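Local coordinates for uncharacterized protein (Bifidobacterium adolescentis ATCC 15703, PDB 3CPG) that probably binds pyridoxal 5'-phosphate and takes part in the homeostasis of this cofactor, at residues A[97-102]-A[113-118]; A[54-59]-A[73-78]; A[43-48]-A[252-257]; A[220-225]-A[240-245]. All blocks are in the same frame, centred on the assembly; numbering follows the deposited sequence.

Contact 1 (A[97-102]-A[113-118]); sequences RGFSLG and EHIPFH
F99 CG and I115 CG1 both stand anti to the carbonyl carbon of their own residue (chi1 -59° and -68°), and the extended chi2 of I115 (180°) carries CD1 over one face of the phenyl ring. This CH-pi contact puts I115 CD1 3.9 Å from the F99 ring centroid, displaced toward CG, while R97 O lies over the opposite face. The E113 side chain lies alongside the ring, its carboxylate turned nearly perpendicular to it, with OE1 3.8 Å from F99 CE1. An alanine at F99 would probably leave I115 CD1 without its aromatic cover and open a gap beside I68 of helix 61-69. Further along, L101 CD1 rests 3.8 Å from I115 CG2, and L101 CG meets F117 CD1. Parallel backbone bonds from S100 N to E113 O, I115 N to S100 O and G102 N to I115 O add strand 99-101 to strand 113-119 of the TIM barrel. On the face bearing S100 and H114, H114 NE2 donates to G102 O at 3.0 Å, with the oxygen in the imidazole plane. That bond requires a proton on NE2 and ties one strand's side chain to the backbone beyond the other.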
loop_
_atom_site.group_PDB
_atom_site.type_symbol
_atom_site.label_atom_id
_atom_site.label_comp_id
_atom_site.label_asym_id
_atom_site.label_seq_id
_atom_site.Cartn_x
_atom_site.Cartn_y
_atom_site.Cartn_z
ATOM N N ARG A 97 18.925 -11.050 -3.946
ATOM C CA ARG A 97 19.372 -9.679 -3.728
ATOM C C ARG A 97 19.484 -9.346 -2.242
ATOM O O ARG A 97 19.727 -8.197 -1.879
ATOM C CB ARG A 97 18.411 -8.693 -4.392
ATOM C CG ARG A 97 18.516 -8.625 -5.902
ATOM C CD ARG A 97 19.846 -8.034 -6.343
ATOM N NE ARG A 97 19.784 -7.532 -7.711
ATOM C CZ ARG A 97 20.689 -7.791 -8.649
ATOM N NH1 ARG A 97 21.737 -8.558 -8.375
ATOM N NH2 ARG A 97 20.546 -7.281 -9.864
ATOM N N GLY A 98 19.294 -10.349 -1.388
ATOM C CA GLY A 98 19.409 -10.134 0.048
ATOM C C GLY A 98 18.196 -9.543 0.743
ATOM O O GLY A 98 18.325 -8.953 1.820
ATOM N N PHE A 99 17.022 -9.705 0.139
ATOM C CA PHE A 99 15.783 -9.180 0.710
ATOM C C PHE A 99 14.757 -10.274 0.954
ATOM O O PHE A 99 14.702 -11.257 0.218
ATOM C CB PHE A 99 15.111 -8.182 -0.244
ATOM C CG PHE A 99 15.954 -6.999 -0.601
ATOM C CD1 PHE A 99 16.307 -6.061 0.360
ATOM C CD2 PHE A 99 16.371 -6.805 -1.917
ATOM C CE1 PHE A 99 17.063 -4.944 0.019
ATOM C CE2 PHE A 99 17.126 -5.691 -2.268
ATOM C CZ PHE A 99 17.473 -4.759 -1.301
ATOM N N SER A 100 13.942 -10.097 1.988
ATOM C CA SER A 100 12.861 -11.034 2.250
ATOM C C SER A 100 11.680 -10.290 1.626
ATOM O O SER A 100 11.660 -9.060 1.621
ATOM C CB SER A 100 12.656 -11.253 3.756
ATOM O OG SER A 100 12.361 -10.052 4.439
ATOM N N LEU A 101 10.716 -11.017 1.075
ATOM C CA LEU A 101 9.572 -10.379 0.425
ATOM C C LEU A 101 8.244 -10.890 0.959
ATOM O O LEU A 101 7.991 -12.086 0.937
ATOM C CB LEU A 101 9.624 -10.634 -1.082
ATOM C CG LEU A 101 8.444 -10.126 -1.921
ATOM C CD1 LEU A 101 8.462 -8.602 -1.977
ATOM C CD2 LEU A 101 8.537 -10.702 -3.331
ATOM N N GLY A 102 7.397 -9.973 1.412
ATOM C CA GLY A 102 6.103 -10.364 1.944
ATOM C C GLY A 102 6.251 -11.467 2.970
ATOM O O GLY A 102 7.148 -11.424 3.809
ATOM N N GLU A 113 17.050 -7.219 4.907
ATOM C CA GLU A 113 16.033 -6.175 4.942
ATOM C C GLU A 113 14.755 -6.771 4.384
ATOM O O GLU A 113 14.795 -7.569 3.449
ATOM C CB GLU A 113 16.440 -4.975 4.090
ATOM C CG GLU A 113 15.422 -3.843 4.143
ATOM C CD GLU A 113 15.863 -2.611 3.385
ATOM O OE1 GLU A 113 17.047 -2.541 2.993
ATOM O OE2 GLU A 113 15.025 -1.706 3.189
ATOM N N HIS A 114 13.624 -6.381 4.956
ATOM C CA HIS A 114 12.342 -6.900 4.506
ATOM C C HIS A 114 11.638 -5.925 3.567
ATOM O O HIS A 114 11.588 -4.719 3.827
ATOM C CB HIS A 114 11.447 -7.199 5.717
ATOM C CG HIS A 114 10.093 -7.725 5.353
ATOM N ND1 HIS A 114 8.943 -6.972 5.478
ATOM C CD2 HIS A 114 9.705 -8.924 4.859
ATOM C CE1 HIS A 114 7.907 -7.686 5.077
ATOM N NE2 HIS A 114 8.341 -8.874 4.696
ATOM N N ILE A 115 11.115 -6.457 2.464
ATOM C CA ILE A 115 10.382 -5.658 1.485
ATOM C C ILE A 115 8.903 -6.036 1.584
ATOM O O ILE A 115 8.509 -7.151 1.242
ATOM C CB ILE A 115 10.875 -5.926 0.039
ATOM C CG1 ILE A 115 12.293 -5.385 -0.135
ATOM C CG2 ILE A 115 9.946 -5.260 -0.970
ATOM C CD1 ILE A 115 12.870 -5.593 -1.522
ATOM N N PRO A 116 8.066 -5.119 2.085
ATOM C CA PRO A 116 6.638 -5.440 2.196
ATOM C C PRO A 116 6.011 -5.699 0.830
ATOM O O PRO A 116 6.362 -5.055 -0.157
ATOM C CB PRO A 116 6.059 -4.203 2.874
ATOM C CG PRO A 116 7.197 -3.749 3.741
ATOM C CD PRO A 116 8.378 -3.872 2.801
ATOM N N PHE A 117 5.089 -6.656 0.781
ATOM C CA PHE A 117 4.394 -6.998 -0.458
ATOM C C PHE A 117 2.920 -6.803 -0.107
ATOM O O PHE A 117 2.334 -7.624 0.589
ATOM C CB PHE A 117 4.687 -8.461 -0.834
ATOM C CG PHE A 117 4.251 -8.855 -2.229
ATOM C CD1 PHE A 117 4.783 -9.995 -2.829
ATOM C CD2 PHE A 117 3.295 -8.121 -2.927
ATOM C CE1 PHE A 117 4.370 -10.401 -4.103
ATOM C CE2 PHE A 117 2.877 -8.516 -4.199
ATOM C CZ PHE A 117 3.415 -9.659 -4.787
ATOM N N HIS A 118 2.346 -5.693 -0.558
ATOM C CA HIS A 118 0.950 -5.383 -0.270
ATOM C C HIS A 118 -0.001 -5.628 -1.424
ATOM O O HIS A 118 0.407 -5.706 -2.580
ATOM C CB HIS A 118 0.790 -3.906 0.116
ATOM C CG HIS A 118 1.502 -3.515 1.372
ATOM N ND1 HIS A 118 1.231 -2.339 2.038
ATOM C CD2 HIS A 118 2.493 -4.124 2.066
ATOM C CE1 HIS A 118 2.025 -2.239 3.091
ATOM N NE2 HIS A 118 2.799 -3.308 3.130
HETATM O O HOH W 1 19.399 -6.670 3.067
#

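Contact 2 (A[54-59]-A[73-78]); sequences AATKTR and RMIGEN
The beta-alpha-beta unit formed by strand 51-55, helix 61-69 and strand 75-77 brings A54 to T56 alongside M74 to E77 as parallel neighbours in the barrel, just where the chain reaches K57, the predicted attachment lysine for pyridoxal phosphate, which carries no cofactor in this structure. A54 N donates to M74 O at 2.9 Å, G76 N to A54 O at 3.0 Å, and T56 N to G76 O. Past this ladder the side chains take over. T56 holds OG1 between its backbone N and carbonyl carbon (chi1 52°), and the hydroxyl donates to E77 OE2 across a separation modelled at only 2.5 Å, too short for its exact length to be trusted. E77 bends at chi2 to meet it, the two side chains crossing at about a right angle. A water bridges the strand ends: it gives a hydrogen to G76 O and accepts from K57 N and from N78 ND2, the last at 2.7 Å. The extended K57 chain crosses N78, with K57 CD 3.7 Å from N78 ND2, so aliphatic carbons pack on the amide. E77 OE2 also forms a salt bridge with K86 of helix 80-96, and I64 of helix 61-69 touches both T56 and E77. Strand 75-77 pairs on its other edge with 113-119, while A55 shares backbone bonds with V263 of strand 260-263.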
loop_
_atom_site.group_PDB
_atom_site.type_symbol
_atom_site.label_atom_id
_atom_site.label_comp_id
_atom_site.label_asym_id
_atom_site.label_seq_id
_atom_site.Cartn_x
_atom_site.Cartn_y
_atom_site.Cartn_z
ATOM N N ALA A 54 5.922 0.844 -4.831
ATOM C CA ALA A 54 5.778 0.830 -6.274
ATOM C C ALA A 54 4.531 0.018 -6.603
ATOM O O ALA A 54 4.393 -1.115 -6.149
ATOM C CB ALA A 54 7.010 0.201 -6.925
ATOM N N ALA A 55 3.612 0.618 -7.355
ATOM C CA ALA A 55 2.387 -0.064 -7.767
ATOM C C ALA A 55 2.845 -0.857 -8.980
ATOM O O ALA A 55 3.113 -0.286 -10.035
ATOM C CB ALA A 55 1.317 0.952 -8.158
ATOM N N THR A 56 2.922 -2.174 -8.825
ATOM C CA THR A 56 3.435 -3.032 -9.885
ATOM C C THR A 56 2.448 -3.711 -10.827
ATOM O O THR A 56 2.832 -4.603 -11.589
ATOM C CB THR A 56 4.359 -4.101 -9.269
ATOM O OG1 THR A 56 3.678 -4.770 -8.196
ATOM C CG2 THR A 56 5.622 -3.446 -8.715
ATOM N N LYS A 57 1.190 -3.286 -10.805
ATOM C CA LYS A 57 0.196 -3.898 -11.678
ATOM C C LYS A 57 0.630 -3.844 -13.141
ATOM O O LYS A 57 1.152 -2.827 -13.607
ATOM C CB LYS A 57 -1.156 -3.198 -11.515
ATOM C CG LYS A 57 -1.131 -1.712 -11.842
ATOM C CD LYS A 57 -2.537 -1.125 -11.793
ATOM C CE LYS A 57 -2.532 0.356 -12.137
ATOM N NZ LYS A 57 -3.909 0.928 -12.175
ATOM N N THR A 58 0.414 -4.957 -13.842
ATOM C CA THR A 58 0.740 -5.130 -15.265
ATOM C C THR A 58 2.233 -5.148 -15.599
ATOM O O THR A 58 2.610 -5.229 -16.771
ATOM C CB THR A 58 0.059 -4.055 -16.161
ATOM O OG1 THR A 58 0.788 -2.826 -16.092
ATOM C CG2 THR A 58 -1.375 -3.813 -15.709
ATOM N N ARG A 59 3.086 -5.080 -14.583
ATOM C CA ARG A 59 4.526 -5.098 -14.831
ATOM C C ARG A 59 5.045 -6.510 -14.584
ATOM O O ARG A 59 4.527 -7.216 -13.720
ATOM C CB ARG A 59 5.241 -4.114 -13.901
ATOM C CG ARG A 59 4.584 -2.745 -13.818
ATOM C CD ARG A 59 4.432 -2.079 -15.186
ATOM N NE ARG A 59 3.681 -0.831 -15.056
ATOM C CZ ARG A 59 3.478 0.044 -16.038
ATOM N NH1 ARG A 59 3.972 -0.174 -17.251
ATOM N NH2 ARG A 59 2.769 1.141 -15.801
ATOM N N ARG A 73 11.683 -0.345 -1.965
ATOM C CA ARG A 73 11.716 -1.313 -0.876
ATOM C C ARG A 73 10.323 -1.734 -0.414
ATOM O O ARG A 73 10.148 -2.211 0.701
ATOM C CB ARG A 73 12.507 -0.738 0.300
ATOM C CG ARG A 73 13.976 -0.509 -0.021
ATOM C CD ARG A 73 14.722 -1.835 -0.162
ATOM N NE ARG A 73 16.135 -1.650 -0.495
ATOM C CZ ARG A 73 16.598 -1.500 -1.732
ATOM N NH1 ARG A 73 15.763 -1.517 -2.762
ATOM N NH2 ARG A 73 17.898 -1.336 -1.941
HETATM N N MSE A 74 9.337 -1.540 -1.279
HETATM C CA MSE A 74 7.971 -1.935 -0.980
HETATM C C MSE A 74 7.182 -1.991 -2.279
HETATM O O MSE A 74 7.309 -1.108 -3.122
HETATM C CB MSE A 74 7.328 -0.941 -0.012
HETATM C CG MSE A 74 5.855 -1.250 0.276
HETATM SE SE MSE A 74 5.096 -0.415 1.880
HETATM C CE MSE A 74 6.124 1.136 1.869
ATOM N N ILE A 75 6.385 -3.040 -2.464
ATOM C CA ILE A 75 5.587 -3.139 -3.678
ATOM C C ILE A 75 4.146 -3.478 -3.344
ATOM O O ILE A 75 3.854 -4.035 -2.285
ATOM C CB ILE A 75 6.117 -4.220 -4.662
ATOM C CG1 ILE A 75 5.954 -5.613 -4.051
ATOM C CG2 ILE A 75 7.577 -3.935 -5.019
ATOM C CD1 ILE A 75 6.368 -6.743 -4.981
ATOM N N GLY A 76 3.254 -3.141 -4.264
ATOM C CA GLY A 76 1.847 -3.418 -4.074
ATOM C C GLY A 76 1.209 -3.784 -5.397
ATOM O O GLY A 76 1.361 -3.068 -6.385
ATOM N N GLU A 77 0.513 -4.915 -5.415
ATOM C CA GLU A 77 -0.172 -5.385 -6.612
ATOM C C GLU A 77 -1.654 -5.076 -6.464
ATOM O O GLU A 77 -2.171 -5.023 -5.347
ATOM C CB GLU A 77 0.000 -6.897 -6.778
ATOM C CG GLU A 77 1.371 -7.358 -7.264
ATOM C CD GLU A 77 1.644 -7.022 -8.727
ATOM O OE1 GLU A 77 0.681 -6.864 -9.506
ATOM O OE2 GLU A 77 2.832 -6.935 -9.107
ATOM N N ASN A 78 -2.333 -4.884 -7.590
ATOM C CA ASN A 78 -3.762 -4.594 -7.573
ATOM C C ASN A 78 -4.623 -5.849 -7.596
ATOM O O ASN A 78 -5.595 -5.960 -6.846
ATOM C CB ASN A 78 -4.142 -3.720 -8.770
ATOM C CG ASN A 78 -4.142 -2.247 -8.439
ATOM O OD1 ASN A 78 -5.191 -1.596 -8.437
ATOM N ND2 ASN A 78 -2.967 -1.708 -8.149
HETATM O O HOH W 2 -0.334 -2.161 -8.433
#

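Contact 3 (A[43-48]-A[252-257]); sequences AGREAG and LAIAEG
R45 NH1 donates to I254 O at 2.9 Å, meeting the carbonyl in its own plane on a lone pair, with the oxygen also close to the guanidinium plane. NH1 also donates to O of S258, the residue after G257. G257 CA lies over one face of the same group, and G257 C comes within 3.2 Å of R45 NH1. R45 CD also lies 3.5 Å from I254 O, and I254 CG2 is 3.8 Å from R45 NH1. Beside this, A43 CB packs against A255 CA at 3.9 Å. The bend that brings the arginine in is at chi3 (64°), which turns NE out of the line of the otherwise extended chain. I254 O is gripped twice, since G257 N donates to it as well at 3.1 Å. That second bond belongs to the Schellman motif closing helix 250-255, in which G257 is the C-prime residue with positive phi and S258 N reaches back to A253 O. The guanidinium thus sits at a helix C-terminus, where its positive charge is likely to be favoured by the outward-facing carbonyls. An alanine at R45 would probably leave S258 O without this donor and I254 O with its bond from G257 N but not the arginine's, and would take away the flat group that lies against G257. The loop carrying R45 is itself set by a Schellman motif, for G44, with positive phi, ends helix 19-42. V50, just ahead of strand 51-55, touches both R45 and I254. E256, the residue after the helix, forms salt bridges with R215 and R222 of helix 211-231.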
loop_
_atom_site.group_PDB
_atom_site.type_symbol
_atom_site.label_atom_id
_atom_site.label_comp_id
_atom_site.label_asym_id
_atom_site.label_seq_id
_atom_site.Cartn_x
_atom_site.Cartn_y
_atom_site.Cartn_z
ATOM N N ALA A 43 7.342 20.356 3.094
ATOM C CA ALA A 43 6.381 20.189 4.181
ATOM C C ALA A 43 7.058 20.209 5.548
ATOM O O ALA A 43 6.403 20.034 6.571
ATOM C CB ALA A 43 5.614 18.879 4.004
ATOM N N GLY A 44 8.368 20.426 5.563
ATOM C CA GLY A 44 9.087 20.454 6.825
ATOM C C GLY A 44 9.025 19.128 7.564
ATOM O O GLY A 44 8.921 19.091 8.789
ATOM N N ARG A 45 9.085 18.028 6.823
ATOM C CA ARG A 45 9.050 16.705 7.432
ATOM C C ARG A 45 10.425 16.048 7.344
ATOM O O ARG A 45 11.135 16.221 6.357
ATOM C CB ARG A 45 8.005 15.831 6.736
ATOM C CG ARG A 45 6.566 16.293 6.957
ATOM C CD ARG A 45 5.573 15.398 6.228
ATOM N NE ARG A 45 5.576 14.033 6.749
ATOM C CZ ARG A 45 4.900 13.024 6.210
ATOM N NH1 ARG A 45 4.160 13.219 5.127
ATOM N NH2 ARG A 45 4.965 11.815 6.752
ATOM N N GLU A 46 10.796 15.302 8.381
ATOM C CA GLU A 46 12.088 14.621 8.419
ATOM C C GLU A 46 12.244 13.641 7.266
ATOM O O GLU A 46 11.279 13.001 6.848
ATOM C CB GLU A 46 12.259 13.853 9.733
ATOM C CG GLU A 46 12.496 14.711 10.961
ATOM C CD GLU A 46 12.906 13.881 12.167
ATOM O OE1 GLU A 46 12.074 13.095 12.665
ATOM O OE2 GLU A 46 14.068 14.007 12.610
ATOM N N ALA A 47 13.468 13.525 6.759
ATOM C CA ALA A 47 13.760 12.611 5.666
ATOM C C ALA A 47 13.450 11.187 6.113
ATOM O O ALA A 47 13.749 10.804 7.245
ATOM C CB ALA A 47 15.225 12.728 5.267
ATOM N N GLY A 48 12.848 10.405 5.223
ATOM C CA GLY A 48 12.512 9.034 5.566
ATOM C C GLY A 48 11.126 8.878 6.163
ATOM O O GLY A 48 10.697 7.763 6.470
ATOM N N LEU A 252 0.966 16.735 -2.637
ATOM C CA LEU A 252 -0.114 17.145 -1.743
ATOM C C LEU A 252 -0.316 16.128 -0.617
ATOM O O LEU A 252 -0.549 16.492 0.536
ATOM C CB LEU A 252 -1.417 17.304 -2.533
ATOM C CG LEU A 252 -1.433 18.382 -3.619
ATOM C CD1 LEU A 252 -2.700 18.254 -4.450
ATOM C CD2 LEU A 252 -1.344 19.760 -2.977
ATOM N N ALA A 253 -0.221 14.849 -0.958
ATOM C CA ALA A 253 -0.390 13.796 0.033
ATOM C C ALA A 253 0.683 13.927 1.102
ATOM O O ALA A 253 0.405 13.829 2.293
ATOM C CB ALA A 253 -0.292 12.425 -0.633
ATOM N N ILE A 254 1.915 14.152 0.670
ATOM C CA ILE A 254 3.012 14.278 1.615
ATOM C C ILE A 254 2.848 15.527 2.481
ATOM O O ILE A 254 3.165 15.508 3.671
ATOM C CB ILE A 254 4.363 14.268 0.872
ATOM C CG1 ILE A 254 4.562 12.890 0.228
ATOM C CG2 ILE A 254 5.502 14.572 1.836
ATOM C CD1 ILE A 254 5.769 12.774 -0.670
ATOM N N ALA A 255 2.333 16.604 1.895
ATOM C CA ALA A 255 2.106 17.827 2.656
ATOM C C ALA A 255 1.069 17.563 3.746
ATOM O O ALA A 255 1.101 18.190 4.808
ATOM C CB ALA A 255 1.617 18.947 1.734
ATOM N N GLU A 256 0.151 16.632 3.484
ATOM C CA GLU A 256 -0.899 16.305 4.444
ATOM C C GLU A 256 -0.586 15.127 5.373
ATOM O O GLU A 256 -1.474 14.617 6.054
ATOM C CB GLU A 256 -2.225 16.051 3.716
ATOM C CG GLU A 256 -2.850 17.287 3.054
ATOM C CD GLU A 256 -3.111 18.431 4.027
ATOM O OE1 GLU A 256 -3.473 18.165 5.194
ATOM O OE2 GLU A 256 -2.972 19.604 3.614
ATOM N N GLY A 257 0.668 14.681 5.387
ATOM C CA GLY A 257 1.052 13.603 6.290
ATOM C C GLY A 257 1.197 12.171 5.801
ATOM O O GLY A 257 1.385 11.264 6.613
#

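Contact 4 (A[220-225]-A[240-245]); sequences HLRKTR and RELSMG
Helix 220-225 runs nearly antiparallel to strand 241-243, with the segment axes 9.1 Å apart at closest approach and their directions 159° apart. The two belong to a beta-alpha-beta unit of the TIM barrel, in which helix 211-231 leads from strand 196-202 to strand 241-243, and the contact is the packing of that helix on the strand that follows it. L242 fills the space between them. Its CG stands anti to the carbonyl carbon (chi1 -75°), and its two methyl groups reach different helix residues. CD2 meets L221 O and R225 CB, each at 3.6 Å, and lies 3.8 Å from L221 CG; the two leucine side chains lie alongside each other and point opposite ways. CD1 touches R222 CA and CB, and it also lies over one face of the R225 guanidinium, 3.3 Å above the plane and displaced toward the rim. A little further along the strand, the selenium of M244, a selenomethionine, lies 3.7 Å from L221 CD2. L201 of strand 196-202 touches L221 and R225, so the neighbouring strand shares the same helix face. At the other end of the contact R225 bends at chi2 and chi3, its chain roughly perpendicular to that of L242, and R225 NH1 donates to R240 O at 2.9 Å, in a bent bond (140° at the hydrogen) with the oxygen close to the guanidinium plane.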
loop_
_atom_site.group_PDB
_atom_site.type_symbol
_atom_site.label_atom_id
_atom_site.label_comp_id
_atom_site.label_asym_id
_atom_site.label_seq_id
_atom_site.Cartn_x
_atom_site.Cartn_y
_atom_site.Cartn_z
ATOM N N HIS A 220 -8.510 14.633 5.975
ATOM C CA HIS A 220 -9.511 13.866 6.696
ATOM C C HIS A 220 -8.951 12.509 7.101
ATOM O O HIS A 220 -9.169 12.056 8.222
ATOM C CB HIS A 220 -10.765 13.696 5.837
ATOM C CG HIS A 220 -11.822 12.849 6.474
ATOM N ND1 HIS A 220 -11.765 11.473 6.489
ATOM C CD2 HIS A 220 -12.960 13.186 7.128
ATOM C CE1 HIS A 220 -12.822 10.997 7.125
ATOM N NE2 HIS A 220 -13.562 12.016 7.523
ATOM N N LEU A 221 -8.213 11.868 6.197
ATOM C CA LEU A 221 -7.632 10.564 6.504
ATOM C C LEU A 221 -6.638 10.676 7.659
ATOM O O LEU A 221 -6.625 9.836 8.555
ATOM C CB LEU A 221 -6.921 9.978 5.276
ATOM C CG LEU A 221 -6.745 8.458 5.353
ATOM C CD1 LEU A 221 -8.105 7.785 5.240
ATOM C CD2 LEU A 221 -5.824 7.984 4.230
ATOM N N ARG A 222 -5.806 11.713 7.637
ATOM C CA ARG A 222 -4.825 11.907 8.699
ATOM C C ARG A 222 -5.504 12.112 10.055
ATOM O O ARG A 222 -5.108 11.511 11.051
ATOM C CB ARG A 222 -3.927 13.113 8.410
ATOM C CG ARG A 222 -2.857 13.309 9.480
ATOM C CD ARG A 222 -2.102 14.619 9.348
ATOM N NE ARG A 222 -2.928 15.774 9.692
ATOM C CZ ARG A 222 -3.445 16.614 8.803
ATOM N NH1 ARG A 222 -3.222 16.436 7.504
ATOM N NH2 ARG A 222 -4.186 17.636 9.217
ATOM N N LYS A 223 -6.518 12.971 10.091
ATOM C CA LYS A 223 -7.230 13.235 11.341
ATOM C C LYS A 223 -7.906 11.974 11.861
ATOM O O LYS A 223 -7.921 11.714 13.063
ATOM C CB LYS A 223 -8.277 14.333 11.142
ATOM C CG LYS A 223 -7.684 15.705 10.882
ATOM C CD LYS A 223 -8.774 16.754 10.754
ATOM C CE LYS A 223 -8.180 18.127 10.491
ATOM N NZ LYS A 223 -9.242 19.172 10.401
ATOM N N THR A 224 -8.478 11.199 10.946
ATOM C CA THR A 224 -9.148 9.958 11.314
ATOM C C THR A 224 -8.128 9.007 11.933
ATOM O O THR A 224 -8.388 8.383 12.957
ATOM C CB THR A 224 -9.799 9.304 10.082
ATOM O OG1 THR A 224 -10.851 10.151 9.600
ATOM C CG2 THR A 224 -10.371 7.933 10.433
ATOM N N ARG A 225 -6.964 8.905 11.302
ATOM C CA ARG A 225 -5.884 8.061 11.798
ATOM C C ARG A 225 -5.522 8.508 13.221
ATOM O O ARG A 225 -5.372 7.685 14.128
ATOM C CB ARG A 225 -4.674 8.193 10.859
ATOM C CG ARG A 225 -3.454 7.312 11.165
ATOM C CD ARG A 225 -2.582 7.870 12.287
ATOM N NE ARG A 225 -2.216 9.276 12.102
ATOM C CZ ARG A 225 -1.198 9.722 11.370
ATOM N NH1 ARG A 225 -0.404 8.878 10.724
ATOM N NH2 ARG A 225 -0.965 11.028 11.297
ATOM N N ARG A 240 -0.980 3.349 12.369
ATOM C CA ARG A 240 -0.146 4.524 12.139
ATOM C C ARG A 240 0.089 4.966 10.702
ATOM O O ARG A 240 0.398 6.130 10.460
ATOM C CB ARG A 240 1.213 4.306 12.805
ATOM C CG ARG A 240 1.153 4.208 14.314
ATOM C CD ARG A 240 2.489 3.763 14.887
ATOM N NE ARG A 240 2.494 3.800 16.346
ATOM C CZ ARG A 240 2.431 4.916 17.065
ATOM N NH1 ARG A 240 2.357 6.095 16.460
ATOM N NH2 ARG A 240 2.444 4.856 18.390
ATOM N N GLU A 241 -0.043 4.057 9.746
ATOM C CA GLU A 241 0.214 4.425 8.362
ATOM C C GLU A 241 -0.908 5.190 7.677
ATOM O O GLU A 241 -2.087 5.052 8.013
ATOM C CB GLU A 241 0.517 3.178 7.523
ATOM C CG GLU A 241 1.587 2.266 8.093
ATOM C CD GLU A 241 3.005 2.711 7.771
ATOM O OE1 GLU A 241 3.194 3.821 7.228
ATOM O OE2 GLU A 241 3.936 1.931 8.069
ATOM N N LEU A 242 -0.508 6.008 6.711
ATOM C CA LEU A 242 -1.437 6.758 5.882
ATOM C C LEU A 242 -0.951 6.494 4.468
ATOM O O LEU A 242 0.020 7.094 4.009
ATOM C CB LEU A 242 -1.389 8.255 6.189
ATOM C CG LEU A 242 -2.064 8.672 7.499
ATOM C CD1 LEU A 242 -1.845 10.163 7.734
ATOM C CD2 LEU A 242 -3.547 8.348 7.433
ATOM N N SER A 243 -1.608 5.557 3.795
ATOM C CA SER A 243 -1.243 5.204 2.429
ATOM C C SER A 243 -2.089 6.079 1.524
ATOM O O SER A 243 -3.267 5.807 1.307
ATOM C CB SER A 243 -1.541 3.727 2.166
ATOM O OG SER A 243 -1.176 3.353 0.848
HETATM N N MSE A 244 -1.483 7.147 1.019
HETATM C CA MSE A 244 -2.189 8.080 0.154
HETATM C C MSE A 244 -1.216 8.877 -0.698
HETATM O O MSE A 244 -0.109 9.196 -0.260
HETATM C CB MSE A 244 -3.052 9.026 1.002
HETATM C CG MSE A 244 -2.287 9.802 2.082
HETATM SE SE MSE A 244 -3.487 10.680 3.321
HETATM C CE MSE A 244 -2.337 12.039 3.968
ATOM N N GLY A 245 -1.643 9.196 -1.914
ATOM C CA GLY A 245 -0.802 9.938 -2.830
ATOM C C GLY A 245 -0.246 8.997 -3.880
ATOM O O GLY A 245 0.250 7.918 -3.559
#

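In the fold
Contact 2 is the most buried of the four and lies about 9 Å from the chain centre; contacts 1 and 4 are partly buried, and contact 3 is at the surface, about 17 Å out. Contacts 1 and 2 meet within one sheet, where H118 is probably hydrogen-bonded through its backbone to I75 and E77. Both rest on parallel strand pairing; contact 1 adds apolar and CH-pi packing and a histidine-carbonyl bond, contact 2 a threonine-glutamate bond and a bridging water near K57, the predicted cofactor lysine. Contacts 3 and 4 touch where A253 packs against M244. Both place an arginine on a backbone carbonyl, at a helix end in contact 3 and just before a strand in contact 4; contact 4 also has an apolar helix-strand interface.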